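Local coordinates for protein periplasmic beta-glucosidase (Pseudomonas aeruginosa, PDB 6R5T) that probably hydrolyses terminal, non-reducing beta-D-glucosyl residues of beta-D-glucosides to release beta-D-glucose, as a periplasmic glycoside hydrolase of family 3, at residues R137-F142 with G482-A487; S488-L493 with N519-S524; I90-A95 with E537-G542. The protein carries 1 engineered substitution. One frame throughout, in Å; residues are numbered along the deposited sequence.

Overall arrangement
The three buried contacts lie close together where the family 3 N-terminal, TIM-barrel-type domain meets the C-terminal domain. Contact 3 (90-95 with 537-542) spans the longest separation of the three, 442 residues; contacts 1 and 2 lie within it, one after the other. The centres of contacts 1 and 2 are about 9 Å apart. Contact 3 is centred about 11 Å from contact 1 and about 14 Å from contact 2. The C-terminal partners are loops following the parallel strands 472-478, 513-518 and 534-537 of one mixed sheet. Contacts 1 and 3 pair them with loop 137-142 and helix 91-95 of the N-terminal domain. Contacts 1 and 2 also touch the second subunit, so sugar pocket, domain interface and dimer contact lie side by side here.

Contact 1. Residues R137-F142 with G482-A487; sequences RVSEGF and GMAHEA. With BGC (beta-D-glucopyranose), chain C; GAL (beta-D-galactopyranose), chain B.
Two loops approach without regular strand pairing, closest where the CA atoms of Arg137 and His485 lie 5.4 Å apart, and a 3-10 turn at 138-140, with Glu140 N bonded to Arg137 O, brings Glu140 back alongside Arg137. The arginine chain bends at chi3 (75°), and its guanidinium grips Glu140 side-on: Arg137 NE reaches Glu140 OE2 at 3.0 Å and Arg137 NH2 reaches Glu140 OE1 at 2.9 Å. Both oxygens use their syn lone pairs, so this fork fixes the rotation of the guanidinium and turns NH1 and NH2 toward the sugar, NH1 also bonding Tyr181 OH. Arg137 NH1 donates to O6 of the glucose at 3.0 Å, while NH2 serves the ring oxygen O5 and O1. Glu486 comes from the other loop. Its CB lies over one face of the guanidinium, and with CG anti to the backbone N (chi1 176°) the extended chain carries the carboxylate past the arginine. Glu486 OE1 is 4.0 Å from Arg137 NH1, a long ion pair well out of the guanidinium plane, felt through charge alone. The carboxylate instead accepts from both sugars, glucose O6 bonding to Glu486 OE2 at 2.7 Å and galactose O6 to Glu486 OE1 at 2.9 Å. Tyr190 OH of the same chain and Arg585 of the second subunit also hold OE2; Arg585 and Arg137 would probably keep Glu486 ionised. Serine suits position 139 because its short side chain brings a hydroxyl to a water beside the Ala484 carbonyl, which also bonds Glu140 OE2. This Arg137–Glu140–Glu486 salt-bridge network belongs to a family 3 sugar pocket, where a barrel-domain arginine and a C-terminal-domain glutamate share one ligand.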
ATOM      1  N   ARG A 137      -8.373 -11.789   5.690  1.00 13.03           N
ATOM      2  CA  ARG A 137      -9.752 -12.057   5.209  1.00 13.23           C
ATOM      3  C   ARG A 137      -9.844 -12.201   3.702  1.00 12.96           C
ATOM      4  O   ARG A 137     -10.967 -12.316   3.174  1.00 12.76           O
ATOM      5  CB  ARG A 137     -10.669 -10.983   5.765  1.00 12.68           C
ATOM      6  CG  ARG A 137     -10.589 -10.913   7.277  1.00 13.38           C
ATOM      7  CD  ARG A 137     -11.662 -10.027   7.929  1.00 14.46           C
ATOM      8  NE  ARG A 137     -12.917 -10.755   7.894  1.00 15.67           N
ATOM      9  CZ  ARG A 137     -13.917 -10.623   8.773  1.00 17.96           C
ATOM     10  NH1 ARG A 137     -13.831  -9.732   9.745  1.00 16.57           N
ATOM     11  NH2 ARG A 137     -14.971 -11.431   8.656  1.00 17.91           N
ATOM     12  N   VAL A 138      -8.724 -12.249   2.986  1.00 11.90           N
ATOM     13  CA  VAL A 138      -8.790 -12.501   1.523  0.50 11.78           C
ATOM     14  C   VAL A 138      -9.456 -13.867   1.293  1.00 11.90           C
ATOM     15  O   VAL A 138     -10.099 -14.004   0.245  1.00 13.03           O
ATOM     16  CB  VAL A 138      -7.409 -12.434   0.845  0.50 12.65           C
ATOM     17  CG1 VAL A 138      -6.792 -11.049   0.973  0.50 13.63           C
ATOM     18  CG2 VAL A 138      -6.490 -13.492   1.385  0.50 12.49           C
ATOM     19  N   SER A 139      -9.328 -14.776   2.254  1.00 11.80           N
ATOM     20  CA  SER A 139      -9.920 -16.142   2.106  1.00 13.59           C
ATOM     21  C   SER A 139     -11.449 -16.083   1.979  1.00 14.36           C
ATOM     22  O   SER A 139     -12.083 -17.005   1.357  1.00 15.55           O
ATOM     23  CB  SER A 139      -9.509 -17.013   3.260  1.00 15.05           C
ATOM     24  OG  SER A 139     -10.089 -16.500   4.460  1.00 22.71           O
ATOM     25  N   GLU A 140     -12.052 -15.013   2.458  1.00 15.17           N
ATOM     26  CA  GLU A 140     -13.533 -14.862   2.493  1.00 15.26           C
ATOM     27  C   GLU A 140     -14.118 -14.236   1.246  1.00 16.37           C
ATOM     28  O   GLU A 140     -15.323 -14.336   1.100  1.00 14.68           O
ATOM     29  CB  GLU A 140     -13.922 -13.958   3.650  1.00 17.49           C
ATOM     30  CG  GLU A 140     -13.650 -14.618   4.938  1.00 24.33           C
ATOM     31  CD  GLU A 140     -13.723 -13.603   6.034  1.00 24.43           C
ATOM     32  OE1 GLU A 140     -14.818 -12.924   6.129  1.00 25.09           O
ATOM     33  OE2 GLU A 140     -12.670 -13.474   6.740  1.00 26.07           O
ATOM     34  N   GLY A 141     -13.297 -13.639   0.369  1.00 12.95           N
ATOM     35  CA  GLY A 141     -13.818 -13.019  -0.840  1.00 14.35           C
ATOM     36  C   GLY A 141     -13.553 -13.846  -2.075  1.00 13.76           C
ATOM     37  O   GLY A 141     -13.176 -15.052  -1.965  1.00 15.91           O
ATOM     38  N   PHE A 142     -13.749 -13.210  -3.208  1.00 13.62           N
ATOM     39  CA  PHE A 142     -13.690 -13.884  -4.512  1.00 13.02           C
ATOM     40  C   PHE A 142     -12.491 -13.414  -5.326  1.00 12.84           C
ATOM     41  O   PHE A 142     -12.421 -13.736  -6.503  1.00 13.59           O
ATOM     42  CB  PHE A 142     -14.990 -13.676  -5.265  1.00 14.55           C
ATOM     43  CG  PHE A 142     -16.211 -14.281  -4.637  1.00 15.18           C
ATOM     44  CD1 PHE A 142     -16.245 -15.618  -4.283  1.00 16.25           C
ATOM     45  CD2 PHE A 142     -17.349 -13.523  -4.469  1.00 17.55           C
ATOM     46  CE1 PHE A 142     -17.413 -16.203  -3.795  1.00 18.33           C
ATOM     47  CE2 PHE A 142     -18.500 -14.097  -3.929  1.00 18.49           C
ATOM     48  CZ  PHE A 142     -18.533 -15.438  -3.628  1.00 18.46           C
ATOM     49  N   GLY A 482      -6.052 -20.707  10.746  1.00 13.88           N
ATOM     50  CA  GLY A 482      -5.960 -19.517  11.615  1.00 15.52           C
ATOM     51  C   GLY A 482      -4.924 -18.516  11.130  1.00 15.32           C
ATOM     52  O   GLY A 482      -4.837 -17.417  11.748  1.00 16.26           O
ATOM     53  N   MET A 483      -4.154 -18.840  10.084  1.00 14.06           N
ATOM     54  CA  MET A 483      -3.223 -17.852   9.474  1.00 14.73           C
ATOM     55  C   MET A 483      -3.970 -17.009   8.456  1.00 15.33           C
ATOM     56  O   MET A 483      -3.416 -15.990   8.046  1.00 14.71           O
ATOM     57  CB  MET A 483      -2.062 -18.514   8.753  1.00 13.57           C
ATOM     58  CG  MET A 483      -1.168 -19.286   9.706  1.00 14.08           C
ATOM     59  SD  MET A 483       0.200 -20.060   8.825  1.00 16.37           S
ATOM     60  CE  MET A 483       0.972 -20.992  10.144  1.00 16.72           C
ATOM     61  N   ALA A 484      -5.162 -17.390   8.069  1.00 16.92           N
ATOM     62  CA  ALA A 484      -5.914 -16.667   7.006  1.00 18.83           C
ATOM     63  C   ALA A 484      -7.339 -16.481   7.477  1.00 19.78           C
ATOM     64  O   ALA A 484      -8.292 -17.048   6.914  1.00 18.72           O
ATOM     65  CB  ALA A 484      -5.866 -17.394   5.684  1.00 21.36           C
ATOM     66  N   HIS A 485      -7.446 -15.705   8.532  1.00 20.05           N
ATOM     67  CA  HIS A 485      -8.719 -15.507   9.231  1.00 24.20           C
ATOM     68  C   HIS A 485      -8.795 -14.039   9.678  1.00 19.15           C
ATOM     69  O   HIS A 485      -7.859 -13.252   9.440  1.00 18.19           O
ATOM     70  CB  HIS A 485      -8.810 -16.694  10.192  1.00 35.84           C
ATOM     71  CG  HIS A 485      -9.034 -16.369  11.607  1.00 41.47           C
ATOM     72  ND1 HIS A 485      -7.994 -16.160  12.455  1.00 52.26           N
ATOM     73  CD2 HIS A 485     -10.160 -16.116  12.286  1.00 53.04           C
ATOM     74  CE1 HIS A 485      -8.475 -15.842  13.632  1.00 52.95           C
ATOM     75  NE2 HIS A 485      -9.799 -15.803  13.559  1.00 49.79           N
ATOM     76  N   GLU A 486      -9.900 -13.672  10.267  1.00 17.23           N
ATOM     77  CA  GLU A 486      -9.983 -12.312  10.835  1.00 17.61           C
ATOM     78  C   GLU A 486      -8.753 -12.012  11.694  1.00 16.33           C
ATOM     79  O   GLU A 486      -8.350 -12.841  12.558  1.00 16.28           O
ATOM     80  CB  GLU A 486     -11.267 -12.180  11.626  1.00 18.90           C
ATOM     81  CG  GLU A 486     -11.370 -10.845  12.322  1.00 18.73           C
ATOM     82  CD  GLU A 486     -12.606 -10.648  13.149  1.00 20.27           C
ATOM     83  OE1 GLU A 486     -13.411 -11.637  13.236  1.00 20.73           O
ATOM     84  OE2 GLU A 486     -12.846  -9.488  13.630  1.00 18.04           O
ATOM     85  N   ALA A 487      -8.230 -10.796  11.554  1.00 15.09           N
ATOM     86  CA  ALA A 487      -7.091 -10.214  12.315  1.00 16.00           C
ATOM     87  C   ALA A 487      -5.754 -10.919  12.005  1.00 17.16           C
ATOM     88  O   ALA A 487      -4.723 -10.327  12.418  1.00 20.63           O
ATOM     89  CB  ALA A 487      -7.355 -10.164  13.782  1.00 16.10           C
TER
HETATM   90  C2  BGC C   1     -19.197 -11.389  10.798  1.00 24.31           C
HETATM   91  C3  BGC C   1     -19.525 -10.983  12.250  1.00 26.51           C
HETATM   92  C4  BGC C   1     -18.170 -10.993  13.008  1.00 26.68           C
HETATM   93  C5  BGC C   1     -17.274  -9.946  12.322  1.00 26.59           C
HETATM   94  C6  BGC C   1     -15.885  -9.879  12.917  1.00 26.36           C
HETATM   95  C1  BGC C   1     -18.174 -10.405  10.220  1.00 23.39           C
HETATM   96  O1  BGC C   1     -17.862 -10.926   8.966  1.00 21.73           O
HETATM   97  O2  BGC C   1     -20.323 -11.415   9.929  1.00 23.90           O
HETATM   98  O3  BGC C   1     -20.394 -11.980  12.825  1.00 27.70           O
HETATM   99  O4  BGC C   1     -18.430 -10.608  14.368  1.00 27.37           O
HETATM  100  O5  BGC C   1     -16.998 -10.384  11.025  1.00 23.06           O
HETATM  101  O6  BGC C   1     -15.123  -8.863  12.256  1.00 24.20           O
HETATM  102  C1  GAL B   2     -18.054 -11.555  15.372  1.00 29.67           C
HETATM  103  C2  GAL B   2     -18.838 -12.878  15.264  1.00 34.60           C
HETATM  104  C3  GAL B   2     -18.413 -13.774  16.432  1.00 32.26           C
HETATM  105  C4  GAL B   2     -16.882 -13.983  16.351  1.00 31.55           C
HETATM  106  C5  GAL B   2     -16.199 -12.601  16.341  1.00 32.12           C
HETATM  107  C6  GAL B   2     -14.695 -12.719  16.123  1.00 30.95           C
HETATM  108  O2  GAL B   2     -20.228 -12.602  15.311  1.00 34.85           O
HETATM  109  O3  GAL B   2     -19.089 -15.039  16.280  1.00 27.40           O
HETATM  110  O4  GAL B   2     -16.666 -14.676  15.099  1.00 32.57           O
HETATM  111  O5  GAL B   2     -16.663 -11.767  15.222  1.00 31.86           O
HETATM  112  O6  GAL B   2     -14.122 -11.389  16.052  1.00 34.30           O
HETATM  113  O   HOH W   1     -10.495 -15.167   6.549  1.00 31.74           O

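Contact 2. Residues S488-L493 with N519-S524; sequences SSRTDL and NGRPLS
Loops that follow the neighbouring parallel strands 472-478 and 513-518 of the C-terminal domain's mixed sheet pack together here, at the seam with the barrel domain. Arg521 reaches across from the second loop. Its chain bends at chi3 (58°), and its NH1 donates to Ser488 O at 3.0 Å, nearly in the guanidinium plane and in the carbonyl plane as well. Arg490 crosses it obliquely, laying its methylenes over one face of that guanidinium: CD of Arg490 is 3.2 Å from NH2 of Arg521. The two guanidinium planes stand 74° apart, so the like charges meet through hydrocarbon rather than head-on. Leu493 packs on the aliphatic part, its CD2 3.8 Å from CD of Arg521. At the far end Ser524 N donates to Leu493 O at 2.8 Å, approaching from above the carbonyl plane, and Leu523 CA lies 3.1 Å from the same oxygen in a CA-H...O contact. Leu523 CD2 sits at the edge of the Arg490 guanidinium, whose NH2 donates to Arg494 O. Glu479 forms salt bridges with both arginines, while Ala133 O, Arg134 O and Met483 O take further N-H groups of Arg521. Arg521 is thus a buried charge whose N-H groups are well supplied with acceptors, and the shared Glu479 probably offsets the repulsion between the arginines; the Pro522 carbonyl, buried with no partner, is a small polar cost.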
ATOM      1  N   SER A 488      -5.662 -11.980  11.180  1.00 14.46           N
ATOM      2  CA  SER A 488      -4.391 -12.713  10.969  0.50 15.39           C
ATOM      3  C   SER A 488      -3.630 -12.152   9.763  1.00 14.48           C
ATOM      4  O   SER A 488      -3.451 -12.844   8.780  1.00 14.96           O
ATOM      5  CB  SER A 488      -4.640 -14.191  10.792  0.50 17.17           C
ATOM      6  OG  SER A 488      -5.348 -14.723  11.893  0.50 21.75           O
ATOM      7  N   SER A 489      -3.235 -10.896   9.823  1.00 13.14           N
ATOM      8  CA  SER A 489      -2.482 -10.299   8.717  1.00 13.13           C
ATOM      9  C   SER A 489      -1.049 -10.817   8.790  1.00 13.10           C
ATOM     10  O   SER A 489      -0.479 -10.960   9.864  1.00 12.49           O
ATOM     11  CB  SER A 489      -2.564  -8.831   8.805  1.00 14.98           C
ATOM     12  OG  SER A 489      -3.920  -8.447   8.710  1.00 15.46           O
ATOM     13  N   ARG A 490      -0.489 -11.080   7.628  1.00 12.86           N
ATOM     14  CA  ARG A 490       0.877 -11.643   7.489  1.00 13.73           C
ATOM     15  C   ARG A 490       1.821 -10.621   6.884  1.00 14.73           C
ATOM     16  O   ARG A 490       1.461  -9.936   5.946  1.00 16.11           O
ATOM     17  CB  ARG A 490       0.863 -12.860   6.575  1.00 16.29           C
ATOM     18  CG  ARG A 490       0.431 -14.125   7.266  1.00 18.26           C
ATOM     19  CD  ARG A 490       0.615 -15.410   6.477  1.00 17.88           C
ATOM     20  NE  ARG A 490       1.954 -15.927   6.612  1.00 17.71           N
ATOM     21  CZ  ARG A 490       2.524 -16.780   5.758  1.00 19.15           C
ATOM     22  NH1 ARG A 490       1.831 -17.277   4.746  1.00 19.41           N
ATOM     23  NH2 ARG A 490       3.766 -17.178   5.942  1.00 19.67           N
ATOM     24  N   THR A 491       3.065 -10.609   7.360  1.00 13.40           N
ATOM     25  CA  THR A 491       4.177  -9.844   6.779  1.00 13.20           C
ATOM     26  C   THR A 491       5.006 -10.686   5.819  1.00 14.82           C
ATOM     27  O   THR A 491       5.919 -10.123   5.251  1.00 15.98           O
ATOM     28  CB  THR A 491       5.112  -9.291   7.860  1.00 14.38           C
ATOM     29  OG1 THR A 491       5.708 -10.391   8.561  1.00 14.25           O
ATOM     30  CG2 THR A 491       4.346  -8.428   8.837  1.00 14.36           C
ATOM     31  N   ASP A 492       4.765 -11.985   5.706  1.00 15.05           N
ATOM     32  CA  ASP A 492       5.544 -12.936   4.886  1.00 15.83           C
ATOM     33  C   ASP A 492       4.480 -13.716   4.113  1.00 15.88           C
ATOM     34  O   ASP A 492       3.558 -14.178   4.767  1.00 17.63           O
ATOM     35  CB  ASP A 492       6.377 -13.806   5.820  1.00 18.34           C
ATOM     36  CG  ASP A 492       7.270 -14.849   5.198  1.00 21.76           C
ATOM     37  OD1 ASP A 492       7.217 -15.025   4.004  1.00 20.54           O
ATOM     38  OD2 ASP A 492       7.995 -15.550   5.974  1.00 28.09           O
ATOM     39  N   LEU A 493       4.594 -13.858   2.813  1.00 11.94           N
ATOM     40  CA  LEU A 493       3.596 -14.623   2.032  1.00 12.65           C
ATOM     41  C   LEU A 493       4.138 -16.008   1.663  1.00 13.43           C
ATOM     42  O   LEU A 493       3.435 -16.729   0.950  1.00 14.30           O
ATOM     43  CB  LEU A 493       3.196 -13.876   0.759  1.00 13.74           C
ATOM     44  CG  LEU A 493       2.591 -12.485   1.008  1.00 15.17           C
ATOM     45  CD1 LEU A 493       2.400 -11.844  -0.338  1.00 16.95           C
ATOM     46  CD2 LEU A 493       1.270 -12.574   1.776  1.00 15.47           C
ATOM     47  N   ASN A 519      -4.045 -23.065   1.851  1.00 13.31           N
ATOM     48  CA  ASN A 519      -3.754 -21.655   2.149  1.00 13.32           C
ATOM     49  C   ASN A 519      -5.020 -20.846   1.893  1.00 13.75           C
ATOM     50  O   ASN A 519      -5.896 -21.281   1.101  1.00 13.02           O
ATOM     51  CB  ASN A 519      -2.667 -21.068   1.237  1.00 13.90           C
ATOM     52  CG  ASN A 519      -2.815 -21.376  -0.231  1.00 14.99           C
ATOM     53  OD1 ASN A 519      -2.804 -22.572  -0.615  1.00 16.44           O
ATOM     54  ND2 ASN A 519      -2.928 -20.363  -1.077  1.00 13.57           N
ATOM     55  N   GLY A 520      -5.087 -19.667   2.518  1.00 15.11           N
ATOM     56  CA  GLY A 520      -6.280 -18.819   2.396  1.00 15.33           C
ATOM     57  C   GLY A 520      -5.992 -17.517   1.698  1.00 15.66           C
ATOM     58  O   GLY A 520      -6.856 -16.640   1.672  1.00 15.76           O
ATOM     59  N   ARG A 521      -4.815 -17.372   1.111  1.00 13.72           N
ATOM     60  CA  ARG A 521      -4.389 -16.124   0.454  1.00 13.26           C
ATOM     61  C   ARG A 521      -3.365 -16.546  -0.591  1.00 13.41           C
ATOM     62  O   ARG A 521      -2.774 -17.618  -0.490  1.00 13.36           O
ATOM     63  CB  ARG A 521      -3.706 -15.178   1.430  1.00 13.66           C
ATOM     64  CG  ARG A 521      -2.513 -15.786   2.161  1.00 12.73           C
ATOM     65  CD  ARG A 521      -1.574 -14.804   2.829  1.00 13.20           C
ATOM     66  NE  ARG A 521      -2.222 -13.941   3.817  1.00 13.90           N
ATOM     67  CZ  ARG A 521      -2.584 -14.275   5.031  1.00 15.03           C
ATOM     68  NH1 ARG A 521      -3.103 -13.378   5.847  1.00 15.24           N
ATOM     69  NH2 ARG A 521      -2.435 -15.510   5.464  1.00 15.68           N
ATOM     70  N   PRO A 522      -3.092 -15.695  -1.567  1.00 12.51           N
ATOM     71  CA  PRO A 522      -1.920 -15.901  -2.408  1.00 12.82           C
ATOM     72  C   PRO A 522      -0.642 -16.130  -1.580  1.00 13.42           C
ATOM     73  O   PRO A 522      -0.443 -15.442  -0.594  1.00 13.29           O
ATOM     74  CB  PRO A 522      -1.815 -14.605  -3.212  1.00 14.18           C
ATOM     75  CG  PRO A 522      -3.254 -14.118  -3.248  1.00 14.79           C
ATOM     76  CD  PRO A 522      -3.787 -14.432  -1.878  1.00 13.71           C
ATOM     77  N   LEU A 523       0.205 -17.043  -2.038  1.00 13.57           N
ATOM     78  CA  LEU A 523       1.513 -17.311  -1.413  1.00 13.26           C
ATOM     79  C   LEU A 523       2.610 -17.006  -2.404  1.00 12.12           C
ATOM     80  O   LEU A 523       2.372 -17.054  -3.629  1.00 14.08           O
ATOM     81  CB  LEU A 523       1.672 -18.782  -1.007  1.00 14.83           C
ATOM     82  CG  LEU A 523       0.645 -19.326  -0.013  1.00 15.99           C
ATOM     83  CD1 LEU A 523       0.869 -20.819   0.231  1.00 16.37           C
ATOM     84  CD2 LEU A 523       0.704 -18.541   1.261  1.00 16.49           C
ATOM     85  N   SER A 524       3.762 -16.635  -1.856  1.00 12.82           N
ATOM     86  CA  SER A 524       5.008 -16.445  -2.629  0.50 13.83           C
ATOM     87  C   SER A 524       5.678 -17.822  -2.805  1.00 13.01           C
ATOM     88  O   SER A 524       6.064 -18.432  -1.770  1.00 14.99           O
ATOM     89  CB  SER A 524       5.898 -15.456  -1.949  0.50 17.13           C
ATOM     90  OG  SER A 524       6.271 -15.879  -0.682  0.50 21.30           O
TER

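Contact 3. Residues I90-A95 with E537-G542; sequences ISLGLA and ETWFSG
The first turn of helix 91-95 leans on the loop after strand 534-537, tightly at Trp539 and more loosely at Phe540; every touching residue is buried, so even the looser side faces protein interior. On the tight side Gly93 lies against the indole, its CA only 3.3 Å from Trp539 CD1 and 3.5 Å from the centroid of the five-membered ring, 18° off the normal: a CH-pi contact over the face. A CB at Gly93 would fall 3.0 Å from CD1 of Trp539, which is why glycine suits this turn. Leu92, with CG anti to the backbone N, presses CD2 to 3.8 Å from Trp539 CZ3 at the six-membered end. CG of Glu537 lies over the centre of the opposite face, so the indole is sandwiched, and its NE1 is tied to Gly362 O. Glu537 OE2 in turn receives Trp539 N at 3.0 Å, helping to hold the turn in which tryptophan has positive phi. On the looser side Ile90 spans the two aromatic residues. Its CG1 lies 4.0 Å from Trp539 CB, and its CG2 is 4.1 Å from Phe540 CB, ordinary van der Waals distances. One polar link reinforces it: Ile90, at the N-cap position, donates its N-H to Phe540 O (N to O 3.1 Å), nearly along the C=O axis (172°). This part of the join between the domains is therefore chiefly apolar and aromatic, combining a glycine that admits the indole face with one well-aligned backbone bond at the start of the helix.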
ATOM      1  N   ILE A  90     -13.409 -22.550   0.825  1.00 11.44           N
ATOM      2  CA  ILE A  90     -13.424 -21.100   1.063  1.00 11.80           C
ATOM      3  C   ILE A  90     -13.799 -20.375  -0.190  1.00 12.47           C
ATOM      4  O   ILE A  90     -13.574 -20.845  -1.317  1.00 11.83           O
ATOM      5  CB  ILE A  90     -12.105 -20.627   1.703  1.00 11.78           C
ATOM      6  CG1 ILE A  90     -10.886 -21.002   0.842  1.00 12.30           C
ATOM      7  CG2 ILE A  90     -11.957 -21.158   3.091  1.00 12.27           C
ATOM      8  CD1 ILE A  90      -9.663 -20.173   1.117  1.00 12.18           C
ATOM      9  N   SER A  91     -14.362 -19.169  -0.035  1.00 13.41           N
ATOM     10  CA  SER A  91     -14.824 -18.364  -1.187  1.00 14.50           C
ATOM     11  C   SER A  91     -13.723 -18.176  -2.224  1.00 13.81           C
ATOM     12  O   SER A  91     -14.016 -18.178  -3.399  1.00 13.91           O
ATOM     13  CB  SER A  91     -15.396 -17.044  -0.734  1.00 16.79           C
ATOM     14  OG  SER A  91     -16.550 -17.285   0.029  1.00 20.37           O
ATOM     15  N   LEU A  92     -12.476 -17.970  -1.796  1.00 14.11           N
ATOM     16  CA  LEU A  92     -11.430 -17.700  -2.799  1.00 14.47           C
ATOM     17  C   LEU A  92     -11.275 -18.946  -3.683  1.00 14.21           C
ATOM     18  O   LEU A  92     -10.992 -18.827  -4.863  1.00 16.31           O
ATOM     19  CB  LEU A  92     -10.177 -17.301  -2.005  1.00 17.03           C
ATOM     20  CG  LEU A  92      -9.022 -16.807  -2.840  1.00 17.24           C
ATOM     21  CD1 LEU A  92      -9.399 -15.571  -3.621  1.00 18.12           C
ATOM     22  CD2 LEU A  92      -7.862 -16.559  -1.880  1.00 17.53           C
ATOM     23  N   GLY A  93     -11.488 -20.158  -3.160  1.00 14.27           N
ATOM     24  CA  GLY A  93     -11.485 -21.433  -3.890  1.00 15.46           C
ATOM     25  C   GLY A  93     -12.742 -21.589  -4.741  1.00 16.59           C
ATOM     26  O   GLY A  93     -12.693 -22.067  -5.871  1.00 19.25           O
ATOM     27  N   LEU A  94     -13.902 -21.203  -4.236  1.00 14.38           N
ATOM     28  CA  LEU A  94     -15.133 -21.233  -5.037  1.00 13.07           C
ATOM     29  C   LEU A  94     -14.983 -20.334  -6.250  1.00 13.38           C
ATOM     30  O   LEU A  94     -15.470 -20.677  -7.332  1.00 14.01           O
ATOM     31  CB  LEU A  94     -16.329 -20.756  -4.202  1.00 13.96           C
ATOM     32  CG  LEU A  94     -16.706 -21.618  -3.013  1.00 15.70           C
ATOM     33  CD1 LEU A  94     -17.782 -20.963  -2.144  1.00 17.65           C
ATOM     34  CD2 LEU A  94     -17.215 -22.970  -3.525  1.00 17.68           C
ATOM     35  N   ALA A  95     -14.388 -19.148  -6.097  1.00 11.62           N
ATOM     36  CA  ALA A  95     -14.218 -18.223  -7.214  1.00 13.04           C
ATOM     37  C   ALA A  95     -13.357 -18.876  -8.288  1.00 12.57           C
ATOM     38  O   ALA A  95     -13.589 -18.613  -9.456  1.00 12.76           O
ATOM     39  CB  ALA A  95     -13.600 -16.921  -6.731  1.00 13.08           C
ATOM     40  N   GLU A 537      -2.800 -26.180  -6.081  1.00 11.73           N
ATOM     41  CA  GLU A 537      -3.398 -25.221  -5.130  1.00 12.67           C
ATOM     42  C   GLU A 537      -4.772 -25.744  -4.708  1.00 13.64           C
ATOM     43  O   GLU A 537      -5.638 -25.882  -5.601  1.00 12.43           O
ATOM     44  CB  GLU A 537      -3.464 -23.861  -5.812  1.00 12.64           C
ATOM     45  CG  GLU A 537      -4.291 -22.841  -5.043  1.00 13.26           C
ATOM     46  CD  GLU A 537      -3.640 -22.481  -3.745  1.00 14.02           C
ATOM     47  OE1 GLU A 537      -2.850 -21.505  -3.741  1.00 15.53           O
ATOM     48  OE2 GLU A 537      -3.879 -23.183  -2.722  1.00 13.09           O
ATOM     49  N   THR A 538      -4.981 -26.021  -3.419  1.00 11.47           N
ATOM     50  CA  THR A 538      -6.260 -26.577  -2.953  1.00 12.19           C
ATOM     51  C   THR A 538      -6.952 -25.629  -1.978  1.00 12.56           C
ATOM     52  O   THR A 538      -8.034 -25.986  -1.444  1.00 14.06           O
ATOM     53  CB  THR A 538      -6.081 -27.958  -2.299  1.00 12.34           C
ATOM     54  OG1 THR A 538      -5.567 -27.854  -0.969  1.00 12.73           O
ATOM     55  CG2 THR A 538      -5.187 -28.825  -3.153  1.00 13.63           C
ATOM     56  N   TRP A 539      -6.399 -24.444  -1.731  1.00 11.52           N
ATOM     57  CA  TRP A 539      -7.062 -23.452  -0.861  1.00 12.47           C
ATOM     58  C   TRP A 539      -7.337 -24.103   0.492  1.00 12.15           C
ATOM     59  O   TRP A 539      -6.442 -24.776   1.008  1.00 13.47           O
ATOM     60  CB  TRP A 539      -8.319 -22.932  -1.531  1.00 12.13           C
ATOM     61  CG  TRP A 539      -8.166 -22.542  -2.958  1.00 13.22           C
ATOM     62  CD1 TRP A 539      -8.657 -23.211  -4.030  1.00 13.34           C
ATOM     63  CD2 TRP A 539      -7.490 -21.389  -3.450  1.00 12.44           C
ATOM     64  NE1 TRP A 539      -8.339 -22.549  -5.172  1.00 14.92           N
ATOM     65  CE2 TRP A 539      -7.647 -21.410  -4.851  1.00 15.26           C
ATOM     66  CE3 TRP A 539      -6.744 -20.350  -2.863  1.00 13.66           C
ATOM     67  CZ2 TRP A 539      -7.086 -20.438  -5.666  1.00 16.01           C
ATOM     68  CZ3 TRP A 539      -6.185 -19.394  -3.690  1.00 14.75           C
ATOM     69  CH2 TRP A 539      -6.365 -19.436  -5.064  1.00 15.54           C
ATOM     70  N   PHE A 540      -8.530 -23.957   1.049  1.00 12.59           N
ATOM     71  CA  PHE A 540      -9.047 -24.892   2.085  1.00 12.89           C
ATOM     72  C   PHE A 540     -10.291 -25.481   1.438  1.00 12.56           C
ATOM     73  O   PHE A 540     -11.239 -24.722   1.180  1.00 13.79           O
ATOM     74  CB  PHE A 540      -9.310 -24.212   3.430  1.00 12.65           C
ATOM     75  CG  PHE A 540      -8.099 -23.588   4.076  1.00 12.84           C
ATOM     76  CD1 PHE A 540      -6.992 -24.361   4.415  1.00 13.10           C
ATOM     77  CD2 PHE A 540      -8.035 -22.238   4.263  1.00 13.53           C
ATOM     78  CE1 PHE A 540      -5.868 -23.788   4.978  1.00 14.87           C
ATOM     79  CE2 PHE A 540      -6.904 -21.659   4.814  1.00 15.25           C
ATOM     80  CZ  PHE A 540      -5.823 -22.438   5.166  1.00 13.84           C
ATOM     81  N   SER A 541     -10.288 -26.767   1.098  1.00 12.90           N
ATOM     82  CA  SER A 541     -11.286 -27.339   0.144  0.64 13.58           C
ATOM     83  C   SER A 541     -12.541 -27.919   0.828  1.00 14.74           C
ATOM     84  O   SER A 541     -13.423 -28.399   0.109  1.00 14.97           O
ATOM     85  CB  SER A 541     -10.626 -28.331  -0.760  0.64 14.67           C
ATOM     86  OG  SER A 541     -10.043 -27.645  -1.870  0.64 14.90           O
ATOM     87  N   GLY A 542     -12.631 -27.857   2.159  1.00 13.35           N
ATOM     88  CA  GLY A 542     -13.907 -28.168   2.845  1.00 13.33           C
ATOM     89  C   GLY A 542     -14.027 -29.592   3.325  1.00 12.88           C
ATOM     90  O   GLY A 542     -13.069 -30.373   3.334  1.00 12.72           O
TER